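Local structure of thioesterase domain-containing protein (Pseudomonas aeruginosa, 3F1T) at residues 57-60 and 61-65; 38-41 and 42-45. The protein probably hydrolyses acyl-CoA thioesters as a member of the hot-dog thioesterases, possibly 1,4-dihydroxy-2-naphthoyl-CoA, although its natural substrate is not established. One frame throughout, in Å; residues are numbered along the deposited sequence.

How the interactions relate
Read from the N terminus, strand 34-39 ends at interaction 2, where residues 38-41 and 42-45 bend the chain out of the antiparallel sheet through a short 3-10 turn. A loop then leads to helix 56-70, whose first turns make up interaction 1, residues 57-60 against 61-65. The two contacts follow in series and neither nest nor cross: interaction 2 closes a tight 3-10 turn, interaction 1 joins successive turns of a helix, and neither encloses a longer loop. They meet in space all the same, with centres about 11 Å apart. Ala58 packs on Ala44 and Leu39, while Leu62 lies against the backbone of Arg38 and Leu39. The turn leaving the sheet is thereby pressed onto the helix that the hot-dog sheet wraps.

Interaction 1. Residues 57-60 and 61-65; sequences GAIT and TLMDT
Thr61 turns its hydroxyl back onto Gly57 in the long helix 56-70, the "sausage" of the hot-dog fold, around which the antiparallel sheet curls. OG1 lies beside its own backbone N and anti to the carbonyl carbon (chi1 -61°). Thr61 OG1 therefore donates to Gly57 O at 3.2 Å, while Thr61 N donates to the same oxygen, nearly straight at 171°. Thr65 repeats the pairing more tightly on Thr61 O, so the carbonyls of Gly57 and Thr61, one turn apart, each accept two bonds. Another side of the helix is apolar. Here Ile59 and Met63, the latter present as selenomethionine, lie alongside and point the same way, and both touch Ala120 of strand 113-121. Ile59 CG2 comes 4.0 Å from Met63 CG, a contact to be read with care because Met63 has two conformers. Thr60 and Asp64 follow at the same spacing, facing strand 83-90 and the second subunit: Thr60 packs on Asp64 of that subunit, and Asp64 on its Gly57, while Asp64 OD1 is hydrogen-bonded to Thr83 OG1. At Thr61 O the two donors come from opposite faces of the carbonyl plane, Thr65 OG1 at 2.6 Å and Thr65 N at 2.8 Å.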
ATOM      1  N   GLY B  57      -2.916 -16.085   4.627  1.00 26.46           N
ATOM      2  CA  GLY B  57      -4.210 -15.440   4.874  1.00 23.18           C
ATOM      3  C   GLY B  57      -4.627 -15.430   6.334  1.00 22.21           C
ATOM      4  O   GLY B  57      -5.402 -14.578   6.758  1.00 22.22           O
ATOM      5  N   ALA B  58      -4.131 -16.400   7.098  1.00 21.16           N
ATOM      6  CA  ALA B  58      -4.287 -16.408   8.554  1.00 21.32           C
ATOM      7  C   ALA B  58      -3.607 -15.203   9.190  1.00 22.14           C
ATOM      8  O   ALA B  58      -4.165 -14.562  10.087  1.00 21.89           O
ATOM      9  CB  ALA B  58      -3.735 -17.724   9.155  1.00 18.64           C
ATOM     10  N   ILE B  59      -2.373 -14.938   8.763  1.00 23.60           N
ATOM     11  CA  ILE B  59      -1.599 -13.813   9.273  1.00 22.90           C
ATOM     12  C   ILE B  59      -2.178 -12.466   8.879  1.00 23.52           C
ATOM     13  O   ILE B  59      -2.183 -11.550   9.689  1.00 23.76           O
ATOM     14  CB  ILE B  59      -0.127 -13.881   8.848  1.00 26.56           C
ATOM     15  CG1 ILE B  59       0.574 -15.034   9.567  1.00 19.89           C
ATOM     16  CG2 ILE B  59       0.572 -12.561   9.149  1.00 21.09           C
ATOM     17  CD1 ILE B  59       1.705 -15.617   8.769  1.00 32.91           C
ATOM     18  N   THR B  60      -2.808 -12.390   7.711  1.00 23.65           N
ATOM     19  CA  THR B  60      -3.591 -11.208   7.356  1.00 24.33           C
ATOM     20  C   THR B  60      -4.684 -10.950   8.374  1.00 23.40           C
ATOM     21  O   THR B  60      -4.933  -9.807   8.758  1.00 26.00           O
ATOM     22  CB  THR B  60      -4.275 -11.363   5.974  1.00 26.29           C
ATOM     23  OG1 THR B  60      -3.279 -11.348   4.952  1.00 22.78           O
ATOM     24  CG2 THR B  60      -5.267 -10.219   5.731  1.00 25.02           C
ATOM     25  N   THR B  61      -5.502 -11.967   8.616  1.00 22.13           N
ATOM     26  CA  THR B  61      -6.551 -11.846   9.610  1.00 19.62           C
ATOM     27  C   THR B  61      -5.967 -11.412  10.947  1.00 16.75           C
ATOM     28  O   THR B  61      -6.505 -10.528  11.603  1.00 18.91           O
ATOM     29  CB  THR B  61      -7.295 -13.183   9.799  1.00 22.52           C
ATOM     30  OG1 THR B  61      -7.909 -13.565   8.558  1.00 18.55           O
ATOM     31  CG2 THR B  61      -8.364 -13.036  10.861  1.00 20.46           C
ATOM     32  N   LEU B  62      -4.892 -12.070  11.375  1.00 18.40           N
ATOM     33  CA  LEU B  62      -4.254 -11.743  12.649  1.00 16.50           C
ATOM     34  C   LEU B  62      -3.957 -10.253  12.683  1.00 18.20           C
ATOM     35  O   LEU B  62      -4.281  -9.558  13.652  1.00 17.03           O
ATOM     36  CB  LEU B  62      -2.968 -12.558  12.839  1.00 17.70           C
ATOM     37  CG  LEU B  62      -2.019 -12.076  13.947  1.00 17.01           C
ATOM     38  CD1 LEU B  62      -2.661 -12.237  15.335  1.00 16.28           C
ATOM     39  CD2 LEU B  62      -0.672 -12.774  13.871  1.00 10.61           C
HETATM   40  N   MSE B  63      -3.493  -9.736  11.551  0.50 17.59           N
HETATM   41  CA  MSE B  63      -2.888  -8.405  11.508  0.50 18.09           C
HETATM   42  C   MSE B  63      -3.894  -7.310  11.182  0.50 17.47           C
HETATM   43  O   MSE B  63      -3.809  -6.200  11.711  0.50 18.20           O
HETATM   44  CB  MSE B  63      -1.742  -8.377  10.500  0.50 16.57           C
HETATM   45  CG  MSE B  63      -0.551  -9.182  10.945  0.50 18.76           C
HETATM   46 SE   MSE B  63       0.070  -8.723  12.717  0.50 19.91          SE
HETATM   47  CE  MSE B  63      -0.074  -6.772  12.670  0.50  6.88           C
ATOM     48  N   ASP B  64      -4.857  -7.629  10.328  1.00 17.98           N
ATOM     49  CA  ASP B  64      -6.079  -6.843  10.218  1.00 18.27           C
ATOM     50  C   ASP B  64      -6.779  -6.724  11.556  1.00 17.36           C
ATOM     51  O   ASP B  64      -7.191  -5.636  11.942  1.00 19.84           O
ATOM     52  CB  ASP B  64      -7.039  -7.434   9.174  1.00 20.79           C
ATOM     53  CG  ASP B  64      -8.245  -6.551   8.935  1.00 19.60           C
ATOM     54  OD1 ASP B  64      -8.147  -5.322   9.133  1.00 26.04           O
ATOM     55  OD2 ASP B  64      -9.318  -7.088   8.632  1.00 29.32           O
ATOM     56  N   THR B  65      -6.990  -7.860  12.227  1.00 20.67           N
ATOM     57  CA  THR B  65      -7.642  -7.892  13.551  1.00 18.40           C
ATOM     58  C   THR B  65      -6.855  -7.142  14.627  1.00 19.02           C
ATOM     59  O   THR B  65      -7.413  -6.361  15.397  1.00 19.96           O
ATOM     60  CB  THR B  65      -7.833  -9.332  14.043  1.00 19.03           C
ATOM     61  OG1 THR B  65      -8.613 -10.062  13.090  1.00 23.19           O
ATOM     62  CG2 THR B  65      -8.533  -9.356  15.402  1.00 21.12           C
TER

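Interaction 2. Residues 38-41 and 42-45; sequences RLPY and SQAI
Tyr41 and Ile45 meet at the rim of an aromatic ring: Ile45 CD1 lies in the plane of the Tyr41 ring, at its edge, 3.9 Å from Tyr41 CD1. The ring is placed by its first torsion, with CG lodged between the backbone N and the carbonyl carbon (chi1 77°), which lays it by the following peptide, where Ser42 N stands obliquely 3.3 Å from Tyr41 CG. Beneath the side chains runs a 3-10 turn built from two consecutive i to i+3 bonds. Gln43 N donates to Pro40 O at 3.2 Å, and Ala44 N to Tyr41 O at 3.1 Å. Pro40 and Gln43 slant across one another, the ring atom Pro40 CG 4.0 Å from Gln43 CG, and Leu39 CD1 touches Ala44 CB at 4.2 Å.

A second shell fixes the turn at several points. Asp99 OD1 accepts from Tyr41 N at the entry, Val22 O takes the amide NE2 of Gln43, and a backbone bond joins Ala44 to His55. Leu39 and Ala44 form the buried side of the turn, Ser42 and Gln43 the exposed one.

The division of labour is plain: backbone bonds set the bend that takes the chain off strand 34-39, while the side-chain pairs across it, Leu39 with Ala44, Pro40 with Gln43 and Tyr41 with Ile45, meet through carbon atoms. Separately, the Gln43 amide, by donating to Val22 O, ties the turn to the loop between helix 4-15 and strand 26-31.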
ATOM      1  N   ARG B  38      -2.164 -13.198  19.477  1.00 16.07           N
ATOM      2  CA  ARG B  38      -1.479 -14.391  19.064  1.00 16.46           C
ATOM      3  C   ARG B  38      -2.366 -15.277  18.173  1.00 17.23           C
ATOM      4  O   ARG B  38      -3.521 -15.528  18.489  1.00 18.75           O
ATOM      5  CB  ARG B  38      -0.990 -15.165  20.289  1.00 16.46           C
ATOM      6  CG  ARG B  38      -0.252 -16.432  19.938  1.00 18.32           C
ATOM      7  CD  ARG B  38      -0.091 -17.328  21.137  1.00 25.46           C
ATOM      8  NE  ARG B  38      -1.357 -17.920  21.561  1.00 25.47           N
ATOM      9  CZ  ARG B  38      -1.439 -18.932  22.419  1.00 23.87           C
ATOM     10  NH1 ARG B  38      -0.336 -19.527  22.841  1.00 25.13           N
ATOM     11  NH2 ARG B  38      -2.615 -19.364  22.836  1.00 24.93           N
ATOM     12  N   LEU B  39      -1.774 -15.805  17.105  1.00 18.53           N
ATOM     13  CA  LEU B  39      -2.360 -16.877  16.317  1.00 17.22           C
ATOM     14  C   LEU B  39      -1.617 -18.196  16.580  1.00 18.40           C
ATOM     15  O   LEU B  39      -0.479 -18.360  16.158  1.00 17.77           O
ATOM     16  CB  LEU B  39      -2.275 -16.501  14.839  1.00 17.06           C
ATOM     17  CG  LEU B  39      -2.486 -17.568  13.760  1.00 20.06           C
ATOM     18  CD1 LEU B  39      -3.975 -17.916  13.660  1.00 17.81           C
ATOM     19  CD2 LEU B  39      -1.971 -17.035  12.425  1.00 15.67           C
ATOM     20  N   PRO B  40      -2.287 -19.165  17.227  1.00 19.18           N
ATOM     21  CA  PRO B  40      -1.698 -20.497  17.416  1.00 19.03           C
ATOM     22  C   PRO B  40      -1.535 -21.238  16.083  1.00 20.36           C
ATOM     23  O   PRO B  40      -2.482 -21.322  15.303  1.00 22.60           O
ATOM     24  CB  PRO B  40      -2.724 -21.212  18.309  1.00 17.08           C
ATOM     25  CG  PRO B  40      -4.001 -20.534  18.039  1.00 19.28           C
ATOM     26  CD  PRO B  40      -3.679 -19.097  17.712  1.00 19.21           C
ATOM     27  N   TYR B  41      -0.339 -21.737  15.802  1.00 22.28           N
ATOM     28  CA  TYR B  41      -0.040 -22.237  14.460  1.00 24.88           C
ATOM     29  C   TYR B  41      -0.901 -23.425  14.014  1.00 26.93           C
ATOM     30  O   TYR B  41      -1.251 -23.531  12.841  1.00 26.87           O
ATOM     31  CB  TYR B  41       1.459 -22.526  14.280  1.00 24.67           C
ATOM     32  CG  TYR B  41       1.949 -23.805  14.918  1.00 24.74           C
ATOM     33  CD1 TYR B  41       1.826 -25.027  14.255  1.00 25.24           C
ATOM     34  CD2 TYR B  41       2.657 -23.776  16.115  1.00 19.55           C
ATOM     35  CE1 TYR B  41       2.358 -26.188  14.788  1.00 25.61           C
ATOM     36  CE2 TYR B  41       3.169 -24.933  16.668  1.00 21.86           C
ATOM     37  CZ  TYR B  41       3.032 -26.134  15.993  1.00 26.69           C
ATOM     38  OH  TYR B  41       3.555 -27.291  16.528  1.00 30.26           O
ATOM     39  N   SER B  42      -1.290 -24.281  14.957  1.00 27.54           N
ATOM     40  CA  SER B  42      -2.052 -25.480  14.625  1.00 31.35           C
ATOM     41  C   SER B  42      -3.369 -25.148  13.937  1.00 32.62           C
ATOM     42  O   SER B  42      -3.911 -25.959  13.196  1.00 31.67           O
ATOM     43  CB  SER B  42      -2.326 -26.310  15.878  1.00 31.48           C
ATOM     44  OG  SER B  42      -2.862 -25.496  16.910  1.00 36.26           O
ATOM     45  N   GLN B  43      -3.838 -23.920  14.112  1.00 34.97           N
ATOM     46  CA  GLN B  43      -5.179 -23.544  13.663  1.00 36.09           C
ATOM     47  C   GLN B  43      -5.202 -22.940  12.253  1.00 36.34           C
ATOM     48  O   GLN B  43      -6.272 -22.692  11.695  1.00 35.04           O
ATOM     49  CB  GLN B  43      -5.827 -22.605  14.685  1.00 35.07           C
ATOM     50  CG  GLN B  43      -6.079 -23.285  16.036  1.00 36.56           C
ATOM     51  CD  GLN B  43      -7.076 -24.428  15.932  1.00 41.73           C
ATOM     52  OE1 GLN B  43      -6.698 -25.604  15.870  1.00 46.33           O
ATOM     53  NE2 GLN B  43      -8.359 -24.086  15.870  1.00 49.07           N
ATOM     54  N   ALA B  44      -4.026 -22.843  11.633  1.00 36.16           N
ATOM     55  CA  ALA B  44      -3.877 -22.111  10.377  1.00 36.23           C
ATOM     56  C   ALA B  44      -2.995 -22.838   9.365  1.00 36.82           C
ATOM     57  O   ALA B  44      -2.443 -22.206   8.471  1.00 36.22           O
ATOM     58  CB  ALA B  44      -3.334 -20.736  10.640  1.00 34.47           C
ATOM     59  N   ILE B  45      -2.772 -24.135   9.574  1.00 39.33           N
ATOM     60  CA  ILE B  45      -1.887 -24.911   8.698  1.00 41.40           C
ATOM     61  C   ILE B  45      -2.474 -24.994   7.300  1.00 43.66           C
ATOM     62  O   ILE B  45      -3.675 -25.207   7.132  1.00 43.79           O
ATOM     63  CB  ILE B  45      -1.682 -26.359   9.198  1.00 40.48           C
ATOM     64  CG1 ILE B  45      -1.096 -26.376  10.611  1.00 39.35           C
ATOM     65  CG2 ILE B  45      -0.779 -27.118   8.243  1.00 37.56           C
ATOM     66  CD1 ILE B  45       0.231 -25.675  10.718  1.00 43.25           C
TER